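Putative RnfG subunit of electron transport complex (Thermotoga maritima, PDB 3DCZ) is probably the FMN-binding G subunit of a membrane-bound Rnf complex that couples electron transfer to ion translocation across the membrane. Local coordinates at residues 23-34 against 114-122; 61-69 against 197-205. All coordinates share one frame; numbering follows the deposited sequence. Where two conformers were deposited one is given.

Interaction 1: residues 23-34 against 114-122; sequences AKLSAIKFVLKD and NSVRVIDYS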
loop_
_atom_site.group_PDB
_atom_site.type_symbol
_atom_site.label_atom_id
_atom_site.label_comp_id
_atom_site.label_asym_id
_atom_site.label_seq_id
_atom_site.Cartn_x
_atom_site.Cartn_y
_atom_site.Cartn_z
ATOM N N ALA A 23 2.716 -6.187 -15.183
ATOM C CA ALA A 23 2.541 -4.993 -14.325
ATOM C C ALA A 23 2.158 -5.360 -12.890
ATOM O O ALA A 23 2.714 -4.846 -11.913
ATOM C CB ALA A 23 1.493 -4.056 -14.897
ATOM N N LYS A 24 1.184 -6.246 -12.749
ATOM C CA LYS A 24 0.730 -6.631 -11.406
ATOM C C LYS A 24 1.852 -7.316 -10.614
ATOM O O LYS A 24 2.143 -6.956 -9.465
ATOM C CB LYS A 24 -0.496 -7.543 -11.491
ATOM C CG LYS A 24 -1.049 -7.906 -10.139
ATOM C CD LYS A 24 -2.336 -8.708 -10.224
ATOM C CE LYS A 24 -2.757 -9.169 -8.843
ATOM N NZ LYS A 24 -4.067 -9.919 -8.913
ATOM N N LEU A 25 2.475 -8.324 -11.230
ATOM C CA LEU A 25 3.557 -9.042 -10.580
ATOM C C LEU A 25 4.718 -8.104 -10.248
ATOM O O LEU A 25 5.308 -8.182 -9.164
ATOM C CB LEU A 25 4.019 -10.234 -11.441
ATOM C CG LEU A 25 5.069 -11.125 -10.811
ATOM C CD1 LEU A 25 4.579 -11.725 -9.494
ATOM C CD2 LEU A 25 5.430 -12.261 -11.813
ATOM N N SER A 26 5.028 -7.194 -11.156
ATOM C CA SER A 26 6.082 -6.208 -10.924
ATOM C C SER A 26 5.756 -5.340 -9.696
ATOM O O SER A 26 6.616 -5.069 -8.846
ATOM C CB SER A 26 6.243 -5.329 -12.164
ATOM O OG SER A 26 7.098 -4.234 -11.907
ATOM N N ALA A 27 4.502 -4.897 -9.600
ATOM C CA ALA A 27 4.038 -4.099 -8.460
ATOM C C ALA A 27 4.126 -4.848 -7.146
ATOM O O ALA A 27 4.517 -4.278 -6.119
ATOM C CB ALA A 27 2.595 -3.561 -8.682
ATOM N N ILE A 28 3.715 -6.121 -7.150
ATOM C CA ILE A 28 3.746 -6.899 -5.922
ATOM C C ILE A 28 5.200 -7.087 -5.479
ATOM O O ILE A 28 5.519 -6.961 -4.293
ATOM C CB ILE A 28 3.051 -8.237 -6.133
ATOM C CG1 ILE A 28 1.574 -7.977 -6.382
ATOM C CG2 ILE A 28 3.279 -9.201 -4.911
ATOM C CD1 ILE A 28 0.758 -9.255 -6.792
ATOM N N LYS A 29 6.079 -7.367 -6.424
ATOM C CA LYS A 29 7.519 -7.476 -6.121
ATOM C C LYS A 29 8.038 -6.157 -5.545
ATOM O O LYS A 29 8.745 -6.148 -4.518
ATOM C CB LYS A 29 8.317 -7.831 -7.386
ATOM C CG LYS A 29 8.139 -9.248 -7.862
ATOM C CD LYS A 29 8.847 -9.490 -9.195
ATOM C CE LYS A 29 8.765 -10.921 -9.610
ATOM N NZ LYS A 29 9.603 -11.104 -10.816
ATOM N N PHE A 30 7.660 -5.037 -6.167
ATOM C CA PHE A 30 8.152 -3.741 -5.701
ATOM C C PHE A 30 7.767 -3.461 -4.249
ATOM O O PHE A 30 8.617 -3.048 -3.432
ATOM C CB PHE A 30 7.627 -2.599 -6.562
ATOM C CG PHE A 30 8.064 -1.264 -6.056
ATOM C CD1 PHE A 30 9.313 -0.768 -6.368
ATOM C CD2 PHE A 30 7.238 -0.502 -5.237
ATOM C CE1 PHE A 30 9.722 0.422 -5.889
ATOM C CE2 PHE A 30 7.657 0.674 -4.700
ATOM C CZ PHE A 30 8.909 1.174 -5.067
ATOM N N VAL A 31 6.499 -3.737 -3.901
ATOM C CA VAL A 31 6.014 -3.380 -2.560
ATOM C C VAL A 31 6.552 -4.307 -1.474
ATOM O O VAL A 31 6.412 -4.039 -0.258
ATOM C CB VAL A 31 4.460 -3.257 -2.505
ATOM C CG1 VAL A 31 3.990 -2.097 -3.466
ATOM C CG2 VAL A 31 3.791 -4.555 -2.828
ATOM N N LEU A 32 7.177 -5.398 -1.923
ATOM C CA LEU A 32 7.865 -6.341 -1.040
ATOM C C LEU A 32 9.363 -6.076 -0.942
ATOM O O LEU A 32 10.083 -6.861 -0.338
ATOM C CB LEU A 32 7.546 -7.778 -1.420
ATOM C CG LEU A 32 6.149 -8.284 -1.013
ATOM C CD1 LEU A 32 5.817 -9.565 -1.794
ATOM C CD2 LEU A 32 6.059 -8.532 0.490
ATOM N N LYS A 33 9.793 -4.933 -1.468
ATOM C CA LYS A 33 11.150 -4.437 -1.171
ATOM C C LYS A 33 11.072 -3.483 0.010
ATOM O O LYS A 33 10.127 -2.650 0.139
ATOM C CB LYS A 33 11.762 -3.745 -2.396
ATOM C CG LYS A 33 11.932 -4.675 -3.616
ATOM C CD LYS A 33 12.706 -3.984 -4.733
ATOM C CE LYS A 33 12.947 -4.907 -5.899
ATOM N NZ LYS A 33 13.564 -4.173 -7.047
ATOM N N ASP A 34 12.069 -3.561 0.883
ATOM C CA ASP A 34 12.167 -2.676 2.015
ATOM C C ASP A 34 12.451 -1.257 1.531
ATOM O O ASP A 34 13.405 -1.040 0.761
ATOM C CB ASP A 34 13.274 -3.194 2.904
ATOM C CG ASP A 34 13.418 -2.450 4.198
ATOM O OD1 ASP A 34 13.499 -1.221 4.222
ATOM O OD2 ASP A 34 13.559 -3.134 5.231
ATOM N N ASN A 114 4.322 -0.615 4.375
ATOM C CA ASN A 114 5.694 -0.757 3.881
ATOM C C ASN A 114 5.931 -0.012 2.597
ATOM O O ASN A 114 6.954 0.633 2.450
ATOM C CB ASN A 114 6.017 -2.234 3.672
ATOM C CG ASN A 114 7.470 -2.490 3.264
ATOM O OD1 ASN A 114 8.375 -2.332 4.100
ATOM N ND2 ASN A 114 7.709 -2.924 1.991
ATOM N N SER A 115 5.032 -0.186 1.625
ATOM C CA SER A 115 5.259 0.326 0.283
ATOM C C SER A 115 4.009 0.330 -0.532
ATOM O O SER A 115 3.041 -0.327 -0.206
ATOM C CB SER A 115 6.362 -0.469 -0.416
ATOM O OG SER A 115 6.697 -0.006 -1.700
ATOM N N VAL A 116 4.034 1.113 -1.582
ATOM C CA VAL A 116 2.880 1.358 -2.434
ATOM C C VAL A 116 3.353 1.462 -3.868
ATOM O O VAL A 116 4.431 2.030 -4.122
ATOM C CB VAL A 116 2.226 2.741 -2.075
ATOM C CG1 VAL A 116 1.036 3.023 -2.954
ATOM C CG2 VAL A 116 1.883 2.809 -0.604
ATOM N N ARG A 117 2.545 0.963 -4.805
ATOM C CA ARG A 117 2.796 1.167 -6.238
ATOM C C ARG A 117 1.457 1.392 -6.910
ATOM O O ARG A 117 0.592 0.525 -6.838
ATOM C CB ARG A 117 3.480 -0.058 -6.848
ATOM C CG ARG A 117 3.626 -0.006 -8.372
ATOM C CD ARG A 117 4.790 0.857 -8.796
ATOM N NE ARG A 117 5.945 0.034 -9.178
ATOM C CZ ARG A 117 7.219 0.398 -9.065
ATOM N NH1 ARG A 117 7.564 1.575 -8.537
ATOM N NH2 ARG A 117 8.166 -0.456 -9.453
ATOM N N VAL A 118 1.310 2.524 -7.576
ATOM C CA VAL A 118 0.092 2.857 -8.287
ATOM C C VAL A 118 0.308 2.379 -9.706
ATOM O O VAL A 118 1.311 2.753 -10.346
ATOM C CB VAL A 118 -0.169 4.405 -8.229
ATOM C CG1 VAL A 118 -1.471 4.725 -8.902
ATOM C CG2 VAL A 118 -0.197 4.888 -6.779
ATOM N N ILE A 119 -0.599 1.539 -10.211
ATOM C CA ILE A 119 -0.521 1.051 -11.598
ATOM C C ILE A 119 -1.575 1.774 -12.422
ATOM O O ILE A 119 -2.756 1.732 -12.137
ATOM C CB ILE A 119 -0.771 -0.471 -11.745
ATOM C CG1 ILE A 119 0.147 -1.301 -10.854
ATOM C CG2 ILE A 119 -0.516 -0.893 -13.172
ATOM C CD1 ILE A 119 -0.344 -2.715 -10.694
ATOM N N ASP A 120 -1.129 2.488 -13.444
ATOM C CA ASP A 120 -2.053 3.171 -14.322
ATOM C C ASP A 120 -2.095 2.417 -15.621
ATOM O O ASP A 120 -1.154 2.478 -16.409
ATOM C CB ASP A 120 -1.588 4.603 -14.550
ATOM C CG ASP A 120 -2.477 5.355 -15.500
ATOM O OD1 ASP A 120 -3.387 4.735 -16.111
ATOM O OD2 ASP A 120 -2.253 6.574 -15.651
ATOM N N TYR A 121 -3.183 1.685 -15.820
ATOM C CA TYR A 121 -3.318 0.831 -16.992
ATOM C C TYR A 121 -3.767 1.632 -18.224
ATOM O O TYR A 121 -3.620 1.158 -19.359
ATOM C CB TYR A 121 -4.303 -0.298 -16.698
ATOM C CG TYR A 121 -3.719 -1.415 -15.852
ATOM C CD1 TYR A 121 -2.880 -2.346 -16.426
ATOM C CD2 TYR A 121 -4.030 -1.540 -14.511
ATOM C CE1 TYR A 121 -2.344 -3.391 -15.696
ATOM C CE2 TYR A 121 -3.490 -2.591 -13.740
ATOM C CZ TYR A 121 -2.644 -3.517 -14.356
ATOM O OH TYR A 121 -2.096 -4.587 -13.658
ATOM N N SER A 122 -4.304 2.835 -17.986
ATOM C CA SER A 122 -4.701 3.768 -19.057
ATOM C C SER A 122 -3.476 4.385 -19.734
ATOM O O SER A 122 -3.482 4.627 -20.937
ATOM C CB SER A 122 -5.597 4.878 -18.487
HETATM O O HOH W 1 -1.059 -6.785 -14.903
HETATM O O HOH W 2 6.239 -1.934 -10.869
HETATM O O HOH W 3 9.355 -0.859 -1.872
HETATM O O HOH W 4 10.384 -3.309 5.944
#
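In the Arg117 conformer described, the Phe30 ring carries the Arg117 guanidinium on one face, stacked with the planes 22° apart. The oxygen of water 3 lies over the rim of the opposite face. Val116 O sits at the ring edge, 3.5 Å from Phe30 CE2. Arg117 CZ lies over the face, 3.8 Å from the Phe30 centroid, a cation-pi contact. It belongs to an alpha/beta packing: helix 22-31 runs nearly antiparallel to strand 110-120, an outermost strand of the five-stranded antiparallel sheet. Segment 114-122 falls within the FMN-binding domain, so the N-terminal helix packs on an edge strand of that domain. The Arg117 chain turns at chi2 (79°) and chi3 (102°). These bends fold the guanidinium over the ring, while CG rests on Ala27 CB. A smaller alanine in place of Phe30 would probably leave the Arg117 guanidinium without its stacking face and free to turn.

Farther along, Ile119 CD1 packs on Ala27 CB at 3.7 Å. Tyr121 OH and Lys24 N share water 1. The Lys24 amine points away, to Ile56 O, Thr58 and Tyr74. Asn114 and Ser115 both face Cys103 in a classic beta bulge. Here Asn114 ND2 bridges two backbone carbonyls of 23-34, bonding Val31 O at 2.8 Å and Lys33 O at 3.1 Å, both from above the carbonyl planes.

Interaction 2: residues 61-69 against 197-205; sequences LKEYKEGVV and LMYRYLEEV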
loop_
_atom_site.group_PDB
_atom_site.type_symbol
_atom_site.label_atom_id
_atom_site.label_comp_id
_atom_site.label_asym_id
_atom_site.label_seq_id
_atom_site.Cartn_x
_atom_site.Cartn_y
_atom_site.Cartn_z
ATOM N N LEU A 61 -12.690 -7.941 -3.051
ATOM C CA LEU A 61 -12.866 -8.452 -1.667
ATOM C C LEU A 61 -13.959 -7.765 -0.887
ATOM O O LEU A 61 -14.778 -8.428 -0.240
ATOM C CB LEU A 61 -11.577 -8.345 -0.879
ATOM C CG LEU A 61 -10.462 -9.272 -1.293
ATOM C CD1 LEU A 61 -9.145 -8.827 -0.559
ATOM C CD2 LEU A 61 -10.800 -10.713 -1.062
ATOM N N LYS A 62 -14.015 -6.441 -0.966
ATOM C CA LYS A 62 -15.049 -5.678 -0.259
ATOM C C LYS A 62 -15.243 -4.321 -0.901
ATOM O O LYS A 62 -14.257 -3.652 -1.278
ATOM C CB LYS A 62 -14.699 -5.479 1.208
ATOM C CG LYS A 62 -15.818 -4.819 2.001
ATOM C CD LYS A 62 -15.701 -5.173 3.483
ATOM C CE LYS A 62 -16.803 -4.488 4.308
ATOM N NZ LYS A 62 -16.849 -5.046 5.700
ATOM N N GLU A 63 -16.508 -3.943 -1.074
ATOM C CA GLU A 63 -16.855 -2.644 -1.550
ATOM C C GLU A 63 -17.262 -1.777 -0.364
ATOM O O GLU A 63 -18.069 -2.218 0.454
ATOM C CB GLU A 63 -18.030 -2.743 -2.570
ATOM C CG GLU A 63 -18.323 -1.450 -3.271
ATOM C CD GLU A 63 -19.531 -1.461 -4.196
ATOM O OE1 GLU A 63 -20.246 -2.469 -4.259
ATOM O OE2 GLU A 63 -19.782 -0.384 -4.795
ATOM N N TYR A 64 -16.727 -0.562 -0.318
ATOM C CA TYR A 64 -17.050 0.456 0.674
ATOM C C TYR A 64 -17.661 1.678 -0.008
ATOM O O TYR A 64 -17.539 1.860 -1.224
ATOM C CB TYR A 64 -15.781 0.893 1.405
ATOM C CG TYR A 64 -15.078 -0.188 2.196
ATOM C CD1 TYR A 64 -15.417 -0.449 3.511
ATOM C CD2 TYR A 64 -14.068 -0.973 1.608
ATOM C CE1 TYR A 64 -14.769 -1.411 4.244
ATOM C CE2 TYR A 64 -13.409 -1.925 2.340
ATOM C CZ TYR A 64 -13.734 -2.141 3.659
ATOM O OH TYR A 64 -13.116 -3.112 4.430
ATOM N N LYS A 65 -18.244 2.590 0.779
ATOM C CA LYS A 65 -18.821 3.785 0.183
ATOM C C LYS A 65 -17.804 4.555 -0.649
ATOM O O LYS A 65 -18.136 5.129 -1.680
ATOM C CB LYS A 65 -19.445 4.703 1.253
ATOM C CG LYS A 65 -20.225 5.845 0.696
ATOM N N GLU A 66 -16.568 4.583 -0.181
ATOM C CA GLU A 66 -15.539 5.458 -0.699
ATOM C C GLU A 66 -14.555 4.771 -1.634
ATOM O O GLU A 66 -13.651 5.407 -2.156
ATOM C CB GLU A 66 -14.744 6.045 0.475
ATOM C CG GLU A 66 -15.623 6.739 1.502
ATOM C CD GLU A 66 -15.431 8.206 1.474
ATOM O OE1 GLU A 66 -14.397 8.651 2.015
ATOM O OE2 GLU A 66 -16.298 8.900 0.918
ATOM N N GLY A 67 -14.702 3.455 -1.833
ATOM C CA GLY A 67 -13.801 2.761 -2.736
ATOM C C GLY A 67 -13.951 1.255 -2.603
ATOM O O GLY A 67 -14.901 0.766 -1.982
ATOM N N VAL A 68 -12.984 0.555 -3.184
ATOM C CA VAL A 68 -13.052 -0.898 -3.309
ATOM C C VAL A 68 -11.692 -1.512 -2.963
ATOM O O VAL A 68 -10.657 -1.036 -3.400
ATOM C CB VAL A 68 -13.437 -1.308 -4.768
ATOM C CG1 VAL A 68 -13.552 -2.858 -4.857
ATOM C CG2 VAL A 68 -14.727 -0.653 -5.226
ATOM N N VAL A 69 -11.728 -2.563 -2.151
ATOM C CA VAL A 69 -10.554 -3.369 -1.854
ATOM C C VAL A 69 -10.578 -4.633 -2.697
ATOM O O VAL A 69 -11.606 -5.310 -2.805
ATOM C CB VAL A 69 -10.490 -3.696 -0.355
ATOM C CG1 VAL A 69 -9.362 -4.692 -0.059
ATOM C CG2 VAL A 69 -10.329 -2.370 0.469
ATOM N N LEU A 197 -8.663 2.387 2.960
ATOM C CA LEU A 197 -9.594 1.275 2.863
ATOM C C LEU A 197 -8.932 -0.080 3.007
ATOM O O LEU A 197 -9.490 -0.998 3.630
ATOM C CB LEU A 197 -10.392 1.356 1.554
ATOM C CG LEU A 197 -11.375 2.523 1.450
ATOM C CD1 LEU A 197 -11.993 2.520 0.054
ATOM C CD2 LEU A 197 -12.399 2.390 2.556
HETATM N N MSE A 198 -7.765 -0.244 2.387
HETATM C CA MSE A 198 -7.036 -1.495 2.497
HETATM C C MSE A 198 -6.669 -1.776 3.957
HETATM O O MSE A 198 -6.778 -2.896 4.434
HETATM C CB MSE A 198 -5.787 -1.441 1.602
HETATM C CG MSE A 198 -6.088 -1.735 0.159
HETATM SE SE MSE A 198 -4.390 -1.647 -0.878
HETATM C CE MSE A 198 -4.942 -0.098 -1.271
ATOM N N TYR A 199 -6.259 -0.725 4.664
ATOM C CA TYR A 199 -5.967 -0.845 6.098
ATOM C C TYR A 199 -7.215 -1.240 6.889
ATOM O O TYR A 199 -7.162 -2.151 7.726
ATOM C CB TYR A 199 -5.362 0.443 6.613
ATOM C CG TYR A 199 -5.104 0.442 8.098
ATOM C CD1 TYR A 199 -4.033 -0.289 8.657
ATOM C CD2 TYR A 199 -5.909 1.188 8.959
ATOM C CE1 TYR A 199 -3.810 -0.269 10.040
ATOM C CE2 TYR A 199 -5.678 1.191 10.330
ATOM C CZ TYR A 199 -4.625 0.467 10.853
ATOM O OH TYR A 199 -4.387 0.531 12.233
ATOM N N ARG A 200 -8.344 -0.589 6.596
ATOM C CA ARG A 200 -9.594 -0.953 7.231
ATOM C C ARG A 200 -9.898 -2.421 7.043
ATOM O O ARG A 200 -10.243 -3.118 7.984
ATOM C CB ARG A 200 -10.720 -0.138 6.676
ATOM C CG ARG A 200 -10.888 1.166 7.338
ATOM C CD ARG A 200 -12.141 1.840 6.784
ATOM N NE ARG A 200 -13.383 1.104 7.017
ATOM C CZ ARG A 200 -14.581 1.468 6.534
ATOM N NH1 ARG A 200 -14.703 2.511 5.721
ATOM N NH2 ARG A 200 -15.649 0.791 6.837
ATOM N N TYR A 201 -9.761 -2.876 5.813
ATOM C CA TYR A 201 -10.058 -4.274 5.505
ATOM C C TYR A 201 -9.133 -5.220 6.264
ATOM O O TYR A 201 -9.595 -6.151 6.885
ATOM C CB TYR A 201 -9.954 -4.496 3.983
ATOM C CG TYR A 201 -10.223 -5.934 3.609
ATOM C CD1 TYR A 201 -11.520 -6.364 3.366
ATOM C CD2 TYR A 201 -9.196 -6.873 3.564
ATOM C CE1 TYR A 201 -11.807 -7.689 3.055
ATOM C CE2 TYR A 201 -9.486 -8.209 3.230
ATOM C CZ TYR A 201 -10.797 -8.591 2.980
ATOM O OH TYR A 201 -11.108 -9.890 2.651
ATOM N N LEU A 202 -7.826 -4.962 6.232
ATOM C CA LEU A 202 -6.872 -5.808 6.974
ATOM C C LEU A 202 -7.197 -5.876 8.465
ATOM O O LEU A 202 -7.115 -6.933 9.087
ATOM C CB LEU A 202 -5.448 -5.293 6.815
ATOM C CG LEU A 202 -4.799 -5.525 5.467
ATOM C CD1 LEU A 202 -3.386 -4.883 5.407
ATOM C CD2 LEU A 202 -4.715 -7.023 5.193
ATOM N N GLU A 203 -7.515 -4.734 9.047
ATOM C CA GLU A 203 -7.923 -4.696 10.450
ATOM C C GLU A 203 -9.164 -5.542 10.721
ATOM O O GLU A 203 -9.209 -6.228 11.758
ATOM C CB GLU A 203 -8.173 -3.255 10.885
ATOM C CG GLU A 203 -6.893 -2.465 11.054
ATOM C CD GLU A 203 -6.120 -2.886 12.277
ATOM O OE1 GLU A 203 -6.751 -3.043 13.329
ATOM O OE2 GLU A 203 -4.903 -3.054 12.205
ATOM N N GLU A 204 -10.136 -5.494 9.804
ATOM C CA GLU A 204 -11.398 -6.260 9.933
ATOM C C GLU A 204 -11.133 -7.760 9.912
ATOM O O GLU A 204 -11.711 -8.515 10.711
ATOM C CB GLU A 204 -12.363 -5.995 8.785
ATOM C CG GLU A 204 -13.181 -4.734 8.805
ATOM C CD GLU A 204 -14.045 -4.632 7.533
ATOM O OE1 GLU A 204 -14.625 -5.667 7.135
ATOM O OE2 GLU A 204 -14.097 -3.543 6.921
ATOM N N VAL A 205 -10.307 -8.210 8.980
ATOM C CA VAL A 205 -10.076 -9.644 8.803
ATOM C C VAL A 205 -9.028 -10.190 9.778
ATOM O O VAL A 205 -8.910 -11.397 9.926
ATOM C CB VAL A 205 -9.795 -10.007 7.323
ATOM C CG1 VAL A 205 -10.996 -9.589 6.473
ATOM C CG2 VAL A 205 -8.517 -9.365 6.808
HETATM O O HOH W 5 -13.599 -10.482 2.058
#
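Leu197 drives its two methyls into the hairpin formed by strands 59-64 and 67-77. This is the tight part of the contact. Leu197 CD1 lies 3.3 Å from Gly67 CA, at the last position of the type I turn that begins at Tyr64. Gly67 has no side chain where this methyl approaches. Leu197 CD2 sits over one face of the Tyr64 ring in a CH-pi contact, 4.1 Å from the centroid. Val69 packs against the helix backbone: Val69 CG2 is 3.5 Å from Leu197 O, and its CG1 lies over a face of Tyr201. Leu87 of strand 83-90 also touches Val69, Met198 and Tyr201, so this side is the inner one.

The looser side is that of the exposed Arg200. Bent at chi3, it slides past Tyr64; Tyr64 CD1 lies over a guanidinium face, the planes 57° apart. Near Leu61 and Lys62, which form a classic beta bulge against Val69, water 5 joins Leu61 O to Tyr201 OH. Glu204 makes the firmer polar link. Its chain is extended (chi2 178°), which carries the carboxylate out to the hairpin. Glu204 OE1 takes the salt bridge from Lys62 NZ at 2.7 Å, on the syn side but 27° out of the carboxylate plane. Glu204 OE2 accepts from Tyr64 OH at 2.7 Å, from above that plane. With both oxygens engaged, the carboxylate is restrained from turning, and the nearby lysine would probably favour its charged form.

How the interactions relate
From the N terminus, helix 22-31 comes first and meets strand 110-120 much later in the chain, so interaction 1 closes a loop of 79 residues that holds helix 44-54 and the first four strands of the sheet. The hairpin of interaction 2 lies inside that loop. Its partner, helix 188-206, comes near the C terminus, 127 residues after the hairpin segment. The two closures therefore cross rather than nest. Each ties a terminal helix to the same antiparallel sheet: interaction 1 at outermost strand 110-120, interaction 2 at outermost strand 59-64 and its neighbour 67-77. Their centres are about 18 Å apart, and their nearest atoms, about 7 Å apart, do not touch.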